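Local structure of CRISPR-associated protein, Cse1 family (Acidimicrobium ferrooxidans, 4H3T) at residues E5-H9 and F268-R272; I357-L363 and D382-L388; A422-Y427 and Q510-A516. The protein is probably the large subunit of a type I-E CRISPR Cascade complex, which helps recognise invading DNA and recruit the Cas3 nuclease. The protein carries 1 engineered substitution. The contacts are given in a common frame with arbitrary orientation. Where two conformers were deposited one is given. Residue numbers count along the deposited sequence, not the author numbering.

Contact 1 of 3, residues E5-H9 and F268-R272; sequences EPEMH and FPERR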
ATOM      1  N   GLU A   5      -2.778 -24.893 -37.216  1.00 81.94           N
ATOM      2  CA  GLU A   5      -1.927 -24.049 -36.348  1.00 78.25           C
ATOM      3  C   GLU A   5      -1.870 -24.600 -34.912  1.00 77.09           C
ATOM      4  O   GLU A   5      -2.924 -24.901 -34.337  1.00 75.25           O
ATOM      5  CB  GLU A   5      -2.425 -22.577 -36.311  1.00 78.17           C
ATOM      6  CG  GLU A   5      -2.407 -21.848 -37.658  1.00 89.02           C
ATOM      7  CD  GLU A   5      -1.092 -21.931 -38.407  1.00110.25           C
ATOM      8  OE1 GLU A   5      -0.075 -21.425 -37.877  1.00114.58           O
ATOM      9  OE2 GLU A   5      -1.059 -22.591 -39.473  1.00101.58           O
ATOM     10  N   PRO A   6      -0.660 -24.718 -34.311  1.00 71.14           N
ATOM     11  CA  PRO A   6      -0.591 -25.231 -32.931  1.00 69.92           C
ATOM     12  C   PRO A   6      -1.307 -24.316 -31.947  1.00 70.29           C
ATOM     13  O   PRO A   6      -1.358 -23.076 -32.118  1.00 68.61           O
ATOM     14  CB  PRO A   6       0.909 -25.327 -32.616  1.00 71.72           C
ATOM     15  CG  PRO A   6       1.614 -24.644 -33.711  1.00 77.28           C
ATOM     16  CD  PRO A   6       0.676 -24.422 -34.865  1.00 73.54           C
ATOM     17  N   GLU A   7      -1.869 -24.924 -30.911  1.00 64.29           N
ATOM     18  CA  GLU A   7      -2.607 -24.178 -29.901  1.00 60.97           C
ATOM     19  C   GLU A   7      -1.667 -23.298 -29.092  1.00 58.18           C
ATOM     20  O   GLU A   7      -0.530 -23.670 -28.823  1.00 58.40           O
ATOM     21  CB  GLU A   7      -3.329 -25.142 -28.957  1.00 62.85           C
ATOM     22  CG  GLU A   7      -4.461 -25.931 -29.595  1.00 75.58           C
ATOM     23  CD  GLU A   7      -4.916 -27.126 -28.778  1.00 96.24           C
ATOM     24  OE1 GLU A   7      -4.624 -27.177 -27.558  1.00 78.38           O
ATOM     25  OE2 GLU A   7      -5.514 -28.047 -29.380  1.00103.67           O
HETATM   26  N   MSE A   8      -2.131 -22.122 -28.734  1.00 50.62           N
HETATM   27  CA  MSE A   8      -1.407 -21.227 -27.851  1.00 45.40           C
HETATM   28  C   MSE A   8      -1.783 -21.511 -26.374  1.00 51.71           C
HETATM   29  O   MSE A   8      -2.958 -21.575 -26.031  1.00 51.06           O
HETATM   30  CB  MSE A   8      -1.734 -19.765 -28.193  1.00 44.59           C
HETATM   31  CG  MSE A   8      -1.284 -19.408 -29.597  1.00 49.56           C
HETATM   32 SE   MSE A   8      -1.769 -17.606 -29.984  0.70 50.39          SE
HETATM   33  CE  MSE A   8      -3.606 -17.873 -30.382  1.00 51.40           C
ATOM     34  N   HIS A   9      -0.768 -21.738 -25.553  1.00 49.22           N
ATOM     35  CA  HIS A   9      -0.857 -22.014 -24.139  1.00 48.38           C
ATOM     36  C   HIS A   9       0.218 -21.262 -23.379  1.00 50.41           C
ATOM     37  O   HIS A   9       1.299 -21.021 -23.924  1.00 49.51           O
ATOM     38  CB  HIS A   9      -0.682 -23.520 -23.887  1.00 50.96           C
ATOM     39  CG  HIS A   9      -1.777 -24.342 -24.485  1.00 57.02           C
ATOM     40  ND1 HIS A   9      -3.105 -24.167 -24.109  1.00 59.60           N
ATOM     41  CD2 HIS A   9      -1.723 -25.277 -25.460  1.00 59.92           C
ATOM     42  CE1 HIS A   9      -3.802 -25.032 -24.832  1.00 60.73           C
ATOM     43  NE2 HIS A   9      -3.024 -25.695 -25.681  1.00 60.79           N
ATOM     44  N   PHE A 268      -6.425 -11.162 -26.211  1.00 40.86           N
ATOM     45  CA  PHE A 268      -6.494 -11.725 -27.576  1.00 41.07           C
ATOM     46  C   PHE A 268      -5.062 -12.064 -28.028  1.00 44.43           C
ATOM     47  O   PHE A 268      -4.422 -11.219 -28.626  1.00 42.19           O
ATOM     48  CB  PHE A 268      -7.138 -10.736 -28.520  1.00 43.65           C
ATOM     49  CG  PHE A 268      -8.603 -10.526 -28.199  1.00 44.79           C
ATOM     50  CD1 PHE A 268      -9.580 -11.391 -28.711  1.00 49.37           C
ATOM     51  CD2 PHE A 268      -9.002  -9.528 -27.316  1.00 45.47           C
ATOM     52  CE1 PHE A 268     -10.941 -11.161 -28.465  1.00 49.51           C
ATOM     53  CE2 PHE A 268     -10.354  -9.338 -27.016  1.00 47.07           C
ATOM     54  CZ  PHE A 268     -11.314 -10.181 -27.563  1.00 46.70           C
ATOM     55  N   PRO A 269      -4.541 -13.258 -27.720  1.00 42.66           N
ATOM     56  CA  PRO A 269      -3.139 -13.564 -28.110  1.00 43.56           C
ATOM     57  C   PRO A 269      -2.987 -13.813 -29.626  1.00 46.10           C
ATOM     58  O   PRO A 269      -3.942 -14.167 -30.300  1.00 42.17           O
ATOM     59  CB  PRO A 269      -2.829 -14.839 -27.326  1.00 45.28           C
ATOM     60  CG  PRO A 269      -4.202 -15.553 -27.244  1.00 48.21           C
ATOM     61  CD  PRO A 269      -5.143 -14.380 -26.961  1.00 43.56           C
ATOM     62  N   GLU A 270      -1.774 -13.623 -30.134  1.00 43.61           N
ATOM     63  CA  GLU A 270      -1.455 -13.841 -31.546  1.00 43.10           C
ATOM     64  C   GLU A 270      -0.100 -14.440 -31.649  1.00 45.55           C
ATOM     65  O   GLU A 270       0.823 -14.015 -30.924  1.00 42.01           O
ATOM     66  CB  GLU A 270      -1.528 -12.526 -32.334  1.00 43.47           C
ATOM     67  CG  GLU A 270      -1.124 -12.600 -33.788  1.00 53.77           C
ATOM     68  CD  GLU A 270      -0.944 -11.285 -34.529  1.00 70.63           C
ATOM     69  OE1 GLU A 270      -0.899 -10.238 -33.857  1.00 54.79           O
ATOM     70  OE2 GLU A 270      -0.809 -11.304 -35.776  1.00 77.34           O
ATOM     71  N   ARG A 271       0.054 -15.374 -32.598  0.62 44.75           N
ATOM     72  CA  ARG A 271       1.321 -16.018 -32.880  0.62 45.36           C
ATOM     73  C   ARG A 271       2.064 -15.142 -33.889  0.62 47.95           C
ATOM     74  O   ARG A 271       1.498 -14.791 -34.933  0.62 47.27           O
ATOM     75  CB  ARG A 271       1.106 -17.439 -33.439  0.62 49.66           C
ATOM     76  CG  ARG A 271       2.301 -18.373 -33.221  0.62 69.36           C
ATOM     77  CD  ARG A 271       1.958 -19.562 -32.317  0.62 78.17           C
ATOM     78  NE  ARG A 271       2.997 -19.860 -31.332  0.62 63.54           N
ATOM     79  CZ  ARG A 271       2.985 -20.911 -30.522  0.62 57.02           C
ATOM     80  NH1 ARG A 271       3.971 -21.096 -29.656  0.62 67.23           N
ATOM     81  NH2 ARG A 271       1.971 -21.771 -30.550  0.62 49.65           N
ATOM     82  N   ARG A 272       3.304 -14.746 -33.569  1.00 43.22           N
ATOM     83  CA  ARG A 272       4.123 -13.950 -34.504  1.00 44.32           C
ATOM     84  C   ARG A 272       5.437 -14.735 -34.649  1.00 47.72           C
ATOM     85  O   ARG A 272       6.296 -14.672 -33.751  1.00 45.56           O
ATOM     86  CB  ARG A 272       4.323 -12.534 -33.946  1.00 40.91           C
ATOM     87  CG  ARG A 272       3.075 -11.735 -33.934  1.00 42.60           C
ATOM     88  CD  ARG A 272       3.365 -10.323 -33.512  1.00 41.88           C
ATOM     89  NE  ARG A 272       2.143  -9.535 -33.510  1.00 46.36           N
ATOM     90  CZ  ARG A 272       2.046  -8.253 -33.167  1.00 49.22           C
ATOM     91  NH1 ARG A 272       3.102  -7.592 -32.761  1.00 47.70           N
ATOM     92  NH2 ARG A 272       0.879  -7.640 -33.202  1.00 43.54           N
TER
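Van der Waals packing centres on the selenomethionine M8, which has the largest covered area, 97 Å² of the 245 Å² in total. Its CA-to-CB bond points toward F268-R272, and the side chain lies across the backbone of that strand. The methyl CE sits 3.7 Å from P269 O and 3.9 Å from P269 CG, while SE lies 3.9 Å from both E270 C and R271 N. The CA-to-CB bonds of E7 and H9 point away. E5-H9 runs in an extended conformation but does not join the sheet: the closest pair of CA atoms, M8 and R271, is still 7.7 Å apart, and no hydrogen bond crosses the contact. Strand 263-272 pairs antiparallel with 275-289, to which F268 and E270 bond through their backbones, so the N-terminal segment is laid over a surface hairpin through side-chain contacts, with both other side chains and backbone, and without backbone pairing. Polar approaches are looser. R271, modelled in two conformers, brings NH2 in the given one to 3.6 Å from E7 O and 3.9 Å from P6 O, both near the guanidinium plane. The hydrogen bonds lie within the segments or lead away from the contact: H9 NE2 donates to E7 OE1 (2.9 Å), H9 ND1 is hydrogen-bonded to D103, and R272 NE forms a salt bridge to E270 OE1 (3.1 Å).

Contact 2 of 3, residues I357-L363 and D382-L388; sequences IALVSLL and DRLDTPL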
ATOM      1  N   ILE A 357      11.222 -12.742  16.019  1.00 61.59           N
ATOM      2  CA  ILE A 357      11.056 -11.655  15.050  1.00 58.41           C
ATOM      3  C   ILE A 357      11.141 -10.339  15.797  1.00 59.12           C
ATOM      4  O   ILE A 357      10.332 -10.098  16.665  1.00 59.45           O
ATOM      5  CB  ILE A 357       9.698 -11.774  14.287  1.00 60.89           C
ATOM      6  CG1 ILE A 357       9.490 -13.171  13.647  1.00 63.10           C
ATOM      7  CG2 ILE A 357       9.596 -10.727  13.198  1.00 57.86           C
ATOM      8  CD1 ILE A 357       8.012 -13.574  13.653  1.00 74.38           C
ATOM      9  N   ALA A 358      12.094  -9.489  15.456  1.00 53.64           N
ATOM     10  CA  ALA A 358      12.235  -8.190  16.094  1.00 53.50           C
ATOM     11  C   ALA A 358      11.660  -7.049  15.236  1.00 51.30           C
ATOM     12  O   ALA A 358      11.090  -6.078  15.789  1.00 46.95           O
ATOM     13  CB  ALA A 358      13.705  -7.934  16.373  1.00 55.98           C
ATOM     14  N   LEU A 359      11.823  -7.144  13.891  1.00 48.79           N
ATOM     15  CA  LEU A 359      11.389  -6.146  12.940  1.00 50.92           C
ATOM     16  C   LEU A 359      10.722  -6.760  11.746  1.00 50.32           C
ATOM     17  O   LEU A 359      10.972  -7.916  11.400  1.00 46.86           O
ATOM     18  CB  LEU A 359      12.569  -5.326  12.383  1.00 54.10           C
ATOM     19  CG  LEU A 359      13.458  -4.621  13.410  1.00 63.76           C
ATOM     20  CD1 LEU A 359      14.904  -4.923  13.130  1.00 67.40           C
ATOM     21  CD2 LEU A 359      13.229  -3.118  13.358  1.00 64.22           C
ATOM     22  N   VAL A 360       9.857  -5.970  11.148  1.00 44.39           N
ATOM     23  CA  VAL A 360       9.203  -6.269   9.853  1.00 43.09           C
ATOM     24  C   VAL A 360       9.271  -5.028   9.060  1.00 44.02           C
ATOM     25  O   VAL A 360       9.254  -3.922   9.621  1.00 44.05           O
ATOM     26  CB  VAL A 360       7.764  -6.802   9.938  1.00 45.98           C
ATOM     27  CG1 VAL A 360       7.739  -8.208  10.532  1.00 46.65           C
ATOM     28  CG2 VAL A 360       6.848  -5.848  10.696  1.00 46.60           C
ATOM     29  N   SER A 361       9.252  -5.179   7.756  1.00 40.09           N
ATOM     30  CA  SER A 361       9.192  -4.043   6.875  1.00 42.05           C
ATOM     31  C   SER A 361       7.722  -3.910   6.408  1.00 47.09           C
ATOM     32  O   SER A 361       7.200  -4.812   5.724  1.00 47.27           O
ATOM     33  CB  SER A 361      10.154  -4.284   5.726  1.00 44.24           C
ATOM     34  OG  SER A 361       9.953  -3.301   4.731  1.00 48.95           O
ATOM     35  N   LEU A 362       7.063  -2.799   6.760  1.00 39.13           N
ATOM     36  CA  LEU A 362       5.666  -2.629   6.420  1.00 39.46           C
ATOM     37  C   LEU A 362       5.552  -1.994   5.063  1.00 43.84           C
ATOM     38  O   LEU A 362       6.028  -0.895   4.877  1.00 45.48           O
ATOM     39  CB  LEU A 362       4.945  -1.758   7.467  1.00 39.35           C
ATOM     40  CG  LEU A 362       4.893  -2.298   8.861  1.00 42.44           C
ATOM     41  CD1 LEU A 362       4.145  -1.360   9.727  1.00 43.88           C
ATOM     42  CD2 LEU A 362       4.261  -3.749   8.905  1.00 42.60           C
ATOM     43  N   LEU A 363       4.927  -2.681   4.131  1.00 39.26           N
ATOM     44  CA  LEU A 363       4.670  -2.173   2.790  1.00 37.60           C
ATOM     45  C   LEU A 363       3.356  -1.463   2.851  1.00 39.85           C
ATOM     46  O   LEU A 363       2.381  -2.076   3.227  1.00 39.82           O
ATOM     47  CB  LEU A 363       4.614  -3.328   1.795  1.00 38.61           C
ATOM     48  CG  LEU A 363       4.134  -3.018   0.347  1.00 43.67           C
ATOM     49  CD1 LEU A 363       4.973  -1.951  -0.330  1.00 46.13           C
ATOM     50  CD2 LEU A 363       4.137  -4.265  -0.453  1.00 48.33           C
ATOM     51  N   ASP A 382       5.272   2.891  -0.104  1.00 42.19           N
ATOM     52  CA  ASP A 382       6.420   3.031   0.808  1.00 40.42           C
ATOM     53  C   ASP A 382       6.617   1.807   1.604  1.00 41.99           C
ATOM     54  O   ASP A 382       5.748   0.939   1.622  1.00 41.05           O
ATOM     55  CB  ASP A 382       6.184   4.244   1.758  1.00 45.79           C
ATOM     56  CG  ASP A 382       7.428   5.050   2.199  1.00 64.44           C
ATOM     57  OD1 ASP A 382       8.567   4.470   2.206  1.00 57.22           O
ATOM     58  OD2 ASP A 382       7.274   6.281   2.505  1.00 76.57           O
ATOM     59  N   ARG A 383       7.780   1.751   2.232  0.53 42.22           N
ATOM     60  CA  ARG A 383       8.249   0.712   3.088  0.53 43.05           C
ATOM     61  C   ARG A 383       8.791   1.338   4.363  0.53 44.28           C
ATOM     62  O   ARG A 383       9.496   2.355   4.296  0.53 42.44           O
ATOM     63  CB  ARG A 383       9.331  -0.092   2.348  0.53 45.94           C
ATOM     64  CG  ARG A 383       8.934  -0.375   0.902  0.53 53.53           C
ATOM     65  CD  ARG A 383       9.824  -1.389   0.215  0.53 53.16           C
ATOM     66  NE  ARG A 383       9.290  -2.728   0.366  0.53 64.45           N
ATOM     67  CZ  ARG A 383       8.602  -3.416  -0.540  0.53 67.72           C
ATOM     68  NH1 ARG A 383       8.180  -4.638  -0.262  0.53 64.95           N
ATOM     69  NH2 ARG A 383       8.349  -2.893  -1.743  0.53 57.28           N
ATOM     70  N   LEU A 384       8.380   0.799   5.523  1.00 40.94           N
ATOM     71  CA  LEU A 384       8.847   1.295   6.786  1.00 39.78           C
ATOM     72  C   LEU A 384       9.332   0.133   7.643  1.00 40.57           C
ATOM     73  O   LEU A 384       8.535  -0.711   8.025  1.00 41.45           O
ATOM     74  CB  LEU A 384       7.722   2.072   7.481  1.00 40.45           C
ATOM     75  CG  LEU A 384       8.126   2.789   8.787  1.00 44.15           C
ATOM     76  CD1 LEU A 384       9.226   3.884   8.559  1.00 41.60           C
ATOM     77  CD2 LEU A 384       6.925   3.361   9.481  1.00 44.97           C
ATOM     78  N   ASP A 385      10.605   0.138   8.018  1.00 41.49           N
ATOM     79  CA  ASP A 385      11.168  -0.854   8.955  1.00 43.79           C
ATOM     80  C   ASP A 385      10.662  -0.576  10.387  1.00 44.59           C
ATOM     81  O   ASP A 385      10.920   0.495  10.977  1.00 44.44           O
ATOM     82  CB  ASP A 385      12.706  -0.865   8.884  1.00 49.39           C
ATOM     83  CG  ASP A 385      13.291  -1.515   7.611  1.00 75.14           C
ATOM     84  OD1 ASP A 385      12.656  -2.452   7.067  1.00 77.90           O
ATOM     85  OD2 ASP A 385      14.436  -1.157   7.222  1.00 84.40           O
ATOM     86  N   THR A 386       9.799  -1.469  10.868  1.00 40.99           N
ATOM     87  CA  THR A 386       9.064  -1.285  12.091  1.00 42.48           C
ATOM     88  C   THR A 386       9.303  -2.418  13.143  1.00 47.10           C
ATOM     89  O   THR A 386       8.953  -3.595  12.893  1.00 44.57           O
ATOM     90  CB  THR A 386       7.534  -1.156  11.778  1.00 44.95           C
ATOM     91  OG1 THR A 386       7.333  -0.135  10.775  1.00 44.53           O
ATOM     92  CG2 THR A 386       6.736  -0.737  13.020  1.00 41.77           C
ATOM     93  N   PRO A 387       9.744  -2.026  14.355  1.00 43.32           N
ATOM     94  CA  PRO A 387       9.892  -3.007  15.436  1.00 43.72           C
ATOM     95  C   PRO A 387       8.573  -3.559  15.887  1.00 45.80           C
ATOM     96  O   PRO A 387       7.561  -2.806  15.979  1.00 42.11           O
ATOM     97  CB  PRO A 387      10.487  -2.179  16.596  1.00 47.43           C
ATOM     98  CG  PRO A 387      11.030  -0.996  15.985  1.00 50.79           C
ATOM     99  CD  PRO A 387      10.223  -0.694  14.796  1.00 46.07           C
ATOM    100  N   LEU A 388       8.557  -4.856  16.197  1.00 44.26           N
ATOM    101  CA  LEU A 388       7.350  -5.435  16.766  1.00 45.15           C
ATOM    102  C   LEU A 388       7.047  -4.759  18.104  1.00 48.84           C
ATOM    103  O   LEU A 388       5.890  -4.614  18.465  1.00 48.48           O
ATOM    104  CB  LEU A 388       7.469  -6.964  16.951  1.00 45.62           C
ATOM    105  CG  LEU A 388       6.923  -7.752  15.806  1.00 50.38           C
ATOM    106  CD1 LEU A 388       7.652  -7.409  14.542  1.00 48.56           C
ATOM    107  CD2 LEU A 388       6.946  -9.274  16.115  1.00 53.03           C
TER
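L362, V360 and L388 form the apolar centre of a β-hairpin, 359-370 with 375-387, whose segments 359-363 and 382-387 run antiparallel at 157°, their axes approaching to 4.4 Å. T386 lies beside it, its OG1 hydrogen-bonded to L384 O (3.1 Å) and in van der Waals contact with L362 CD1 (3.6 Å). L388, just past the strand, places its CD1 4.1 Å from both V360 CG1 and I357 CG2. Helix 344-350 covers this face through L346 and V349, while L384, also on it, meets L471 of helix 445-473. The backbone ladder holds the register: V360 and T386 are a hydrogen-bonded pair (V360 N to T386 O 3.1 Å, T386 N to V360 O 2.8 Å), as are L362 and L384, and L388 N reaches A358 O at 2.8 Å. Strand 202-206 flanks 359-370 on its other edge and makes the hairpin part of a three-stranded sheet. The face of L359, S361, L363, R383, D385 and P387 is mixed: L359 CD2 packs 4.0 Å from P387 CG, while S361 CB lies 3.4 Å from D385 OD1. R383, salt-bridged to E53, lays one guanidinium face against L363, whose CD1 is 3.8 Å from R383 NH2.

Contact 3 of 3, residues A422-Y427 and Q510-A516; sequences ARYLSY and QAFAGVA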
ATOM      1  N   ALA A 422      10.582  35.357   7.244  1.00 43.60           N
ATOM      2  CA  ALA A 422      11.340  36.560   7.557  1.00 43.03           C
ATOM      3  C   ALA A 422      11.555  37.448   6.336  1.00 45.98           C
ATOM      4  O   ALA A 422      11.475  38.666   6.453  1.00 45.65           O
ATOM      5  CB  ALA A 422      12.702  36.199   8.164  1.00 43.66           C
ATOM      6  N   ARG A 423      11.806  36.870   5.183  1.00 42.01           N
ATOM      7  CA  ARG A 423      12.007  37.696   3.977  1.00 43.59           C
ATOM      8  C   ARG A 423      10.730  38.514   3.564  1.00 45.46           C
ATOM      9  O   ARG A 423      10.852  39.446   2.800  1.00 43.75           O
ATOM     10  CB  ARG A 423      12.527  36.837   2.817  1.00 47.18           C
ATOM     11  CG  ARG A 423      11.579  36.036   1.995  1.00 50.83           C
ATOM     12  CD  ARG A 423      12.357  34.903   1.239  1.00 53.83           C
ATOM     13  NE  ARG A 423      12.388  33.754   2.140  1.00 75.52           N
ATOM     14  CZ  ARG A 423      12.174  32.480   1.840  1.00 80.48           C
ATOM     15  NH1 ARG A 423      12.126  31.576   2.801  1.00 62.61           N
ATOM     16  NH2 ARG A 423      12.014  32.096   0.568  1.00 67.79           N
ATOM     17  N   TYR A 424       9.569  38.197   4.099  1.00 39.11           N
ATOM     18  CA  TYR A 424       8.302  38.854   3.754  1.00 39.63           C
ATOM     19  C   TYR A 424       7.775  39.668   4.903  1.00 43.07           C
ATOM     20  O   TYR A 424       6.708  40.231   4.811  1.00 40.91           O
ATOM     21  CB  TYR A 424       7.229  37.787   3.356  1.00 38.93           C
ATOM     22  CG  TYR A 424       7.684  36.866   2.254  1.00 41.39           C
ATOM     23  CD1 TYR A 424       8.083  37.370   1.020  1.00 45.13           C
ATOM     24  CD2 TYR A 424       7.843  35.508   2.480  1.00 42.08           C
ATOM     25  CE1 TYR A 424       8.642  36.548   0.051  1.00 43.13           C
ATOM     26  CE2 TYR A 424       8.358  34.676   1.510  1.00 42.32           C
ATOM     27  CZ  TYR A 424       8.707  35.192   0.272  1.00 44.20           C
ATOM     28  OH  TYR A 424       9.223  34.374  -0.686  1.00 43.49           O
ATOM     29  N   LEU A 425       8.460  39.656   6.033  1.00 41.08           N
ATOM     30  CA  LEU A 425       7.965  40.381   7.187  1.00 39.60           C
ATOM     31  C   LEU A 425       8.109  41.897   7.040  1.00 44.73           C
ATOM     32  O   LEU A 425       9.079  42.393   6.440  1.00 42.42           O
ATOM     33  CB  LEU A 425       8.754  39.926   8.411  1.00 40.87           C
ATOM     34  CG  LEU A 425       8.064  39.966   9.720  1.00 47.23           C
ATOM     35  CD1 LEU A 425       7.077  38.855   9.837  1.00 43.98           C
ATOM     36  CD2 LEU A 425       9.096  39.869  10.884  1.00 50.62           C
ATOM     37  N   SER A 426       7.082  42.603   7.553  1.00 42.47           N
ATOM     38  CA  SER A 426       6.974  44.069   7.684  1.00 41.57           C
ATOM     39  C   SER A 426       7.225  44.455   9.110  1.00 44.49           C
ATOM     40  O   SER A 426       7.055  43.625   9.992  1.00 41.31           O
ATOM     41  CB  SER A 426       5.543  44.554   7.327  1.00 41.51           C
ATOM     42  OG  SER A 426       5.487  44.560   5.917  1.00 61.64           O
ATOM     43  N   TYR A 427       7.571  45.738   9.334  1.00 42.69           N
ATOM     44  CA  TYR A 427       7.613  46.389  10.625  1.00 42.29           C
ATOM     45  C   TYR A 427       6.544  47.488  10.500  1.00 46.85           C
ATOM     46  O   TYR A 427       6.784  48.509   9.885  1.00 47.47           O
ATOM     47  CB  TYR A 427       8.983  46.931  11.013  1.00 43.23           C
ATOM     48  CG  TYR A 427       8.965  47.467  12.422  1.00 44.92           C
ATOM     49  CD1 TYR A 427       9.024  46.607  13.509  1.00 45.50           C
ATOM     50  CD2 TYR A 427       8.883  48.829  12.668  1.00 43.68           C
ATOM     51  CE1 TYR A 427       9.034  47.086  14.801  1.00 47.93           C
ATOM     52  CE2 TYR A 427       8.866  49.325  13.967  1.00 43.63           C
ATOM     53  CZ  TYR A 427       8.960  48.455  15.032  1.00 47.55           C
ATOM     54  OH  TYR A 427       8.949  48.940  16.308  1.00 46.69           O
ATOM     55  N   GLN A 510      15.887  43.335   5.801  1.00 46.31           N
ATOM     56  CA  GLN A 510      15.130  42.290   6.502  1.00 43.52           C
ATOM     57  C   GLN A 510      15.922  41.768   7.693  1.00 46.40           C
ATOM     58  O   GLN A 510      15.440  40.840   8.347  1.00 44.84           O
ATOM     59  CB  GLN A 510      14.737  41.153   5.565  1.00 44.81           C
ATOM     60  CG  GLN A 510      13.813  41.576   4.407  1.00 45.26           C
ATOM     61  CD  GLN A 510      12.491  42.162   4.904  1.00 43.61           C
ATOM     62  OE1 GLN A 510      12.113  43.292   4.557  1.00 43.18           O
ATOM     63  NE2 GLN A 510      11.732  41.393   5.665  1.00 43.29           N
ATOM     64  N   ALA A 511      16.985  42.488   8.139  1.00 47.68           N
ATOM     65  CA  ALA A 511      17.757  42.071   9.334  1.00 49.09           C
ATOM     66  C   ALA A 511      16.844  41.965  10.574  1.00 50.16           C
ATOM     67  O   ALA A 511      16.913  41.017  11.328  1.00 48.78           O
ATOM     68  CB  ALA A 511      18.905  43.059   9.600  1.00 50.80           C
ATOM     69  N   PHE A 512      15.959  42.938  10.752  1.00 44.76           N
ATOM     70  CA  PHE A 512      15.042  42.995  11.882  1.00 42.92           C
ATOM     71  C   PHE A 512      14.134  41.756  11.910  1.00 46.88           C
ATOM     72  O   PHE A 512      13.795  41.253  12.981  1.00 43.64           O
ATOM     73  CB  PHE A 512      14.191  44.312  11.798  1.00 43.35           C
ATOM     74  CG  PHE A 512      13.002  44.217  10.849  1.00 41.53           C
ATOM     75  CD1 PHE A 512      11.741  43.909  11.324  1.00 43.82           C
ATOM     76  CD2 PHE A 512      13.187  44.251   9.474  1.00 42.64           C
ATOM     77  CE1 PHE A 512      10.682  43.691  10.452  1.00 43.20           C
ATOM     78  CE2 PHE A 512      12.118  44.106   8.606  1.00 43.16           C
ATOM     79  CZ  PHE A 512      10.869  43.834   9.095  1.00 41.40           C
ATOM     80  N   ALA A 513      13.771  41.254  10.707  1.00 43.65           N
ATOM     81  CA  ALA A 513      12.876  40.125  10.507  1.00 42.11           C
ATOM     82  C   ALA A 513      13.584  38.841  10.846  1.00 47.07           C
ATOM     83  O   ALA A 513      12.976  37.932  11.416  1.00 44.15           O
ATOM     84  CB  ALA A 513      12.356  40.121   9.068  1.00 41.70           C
ATOM     85  N   GLY A 514      14.892  38.794  10.602  1.00 46.61           N
ATOM     86  CA  GLY A 514      15.712  37.665  11.027  1.00 46.42           C
ATOM     87  C   GLY A 514      15.824  37.575  12.532  1.00 49.61           C
ATOM     88  O   GLY A 514      15.770  36.488  13.108  1.00 48.56           O
ATOM     89  N   VAL A 515      15.945  38.717  13.195  1.00 48.81           N
ATOM     90  CA  VAL A 515      16.031  38.776  14.670  1.00 49.38           C
ATOM     91  C   VAL A 515      14.682  38.288  15.267  1.00 50.88           C
ATOM     92  O   VAL A 515      14.656  37.351  16.057  1.00 47.84           O
ATOM     93  CB  VAL A 515      16.423  40.185  15.184  1.00 55.25           C
ATOM     94  CG1 VAL A 515      16.288  40.296  16.726  1.00 55.34           C
ATOM     95  CG2 VAL A 515      17.849  40.567  14.750  1.00 56.31           C
ATOM     96  N   ALA A 516      13.561  38.851  14.795  1.00 48.35           N
ATOM     97  CA  ALA A 516      12.236  38.459  15.305  1.00 46.99           C
ATOM     98  C   ALA A 516      11.943  36.979  14.982  1.00 47.92           C
ATOM     99  O   ALA A 516      11.460  36.252  15.823  1.00 45.88           O
ATOM    100  CB  ALA A 516      11.154  39.346  14.712  1.00 46.50           C
TER
HETATM  101  O   HOH W   1       9.430  43.852   4.028  1.00 50.47           O
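A 3-10 turn at A422-Y424 opens into an extended chain ending in strand 426-427, and this bend sits against the first turns of helix 511-532. L425 N donates to A422 O at 3.2 Å, closing the turn. Q510 occupies the N-cap position of the helix, and its backbone O accepts from G514 N at 3.1 Å. The closest CA atoms are those of A422 and A513, 4.9 Å apart, an approach permitted by two small side chains: A513 CB lies 3.1 Å from A422 O and 4.0 Å from A422 CB. Topologically, the contact sets the start of the last helix against the connection between helices 397-415 and 445-473, in what is consistent with the C-terminal helical bundle of Cse1 proteins. Q510 supplies the polar part. Its NE2 donates to A422 O and to L425 O, both at 2.9 Å, so one amide group spans the two carbonyls at the bend. A water then donates to L425 O and to Q510 OE1, each at 2.8 Å, engaging the other end of the same amide. L425 is the principal apolar residue of the first segment: its CB is 3.7 Å from A513 CB, and its CD2 is 4.2 Å from F512 CE1. The F512 ring turns its edge to the backbone, with CZ 3.5 Å from L425 O, and CE1 packs 3.7 Å from Y427 CB. Beyond that point the Y427 side chain leads away, its hydroxyl bonded to E434 and R437 and its ring edge-to-face with H438.

The three contacts follow one another along the chain, and none nests in or crosses another. Contact 1 closes the longest loop: the N-terminal residues meet strand 263-272 after 258 intervening residues, at the periphery of the N-terminal part. Contact 2 closes the shortest, with 18 residues between its segments, most of them the rest of the same hairpin; the centre of this contact lies about 13 Å from the centre of the chain. Contact 3 spans 82 residues, mainly helices 445-473 and 481-504, and joins the connection preceding them to helix 511-532. The centres of contacts 1 and 3 lie about 73 Å apart on opposite sides of the chain's centre; that of contact 2 is about 44 Å from each.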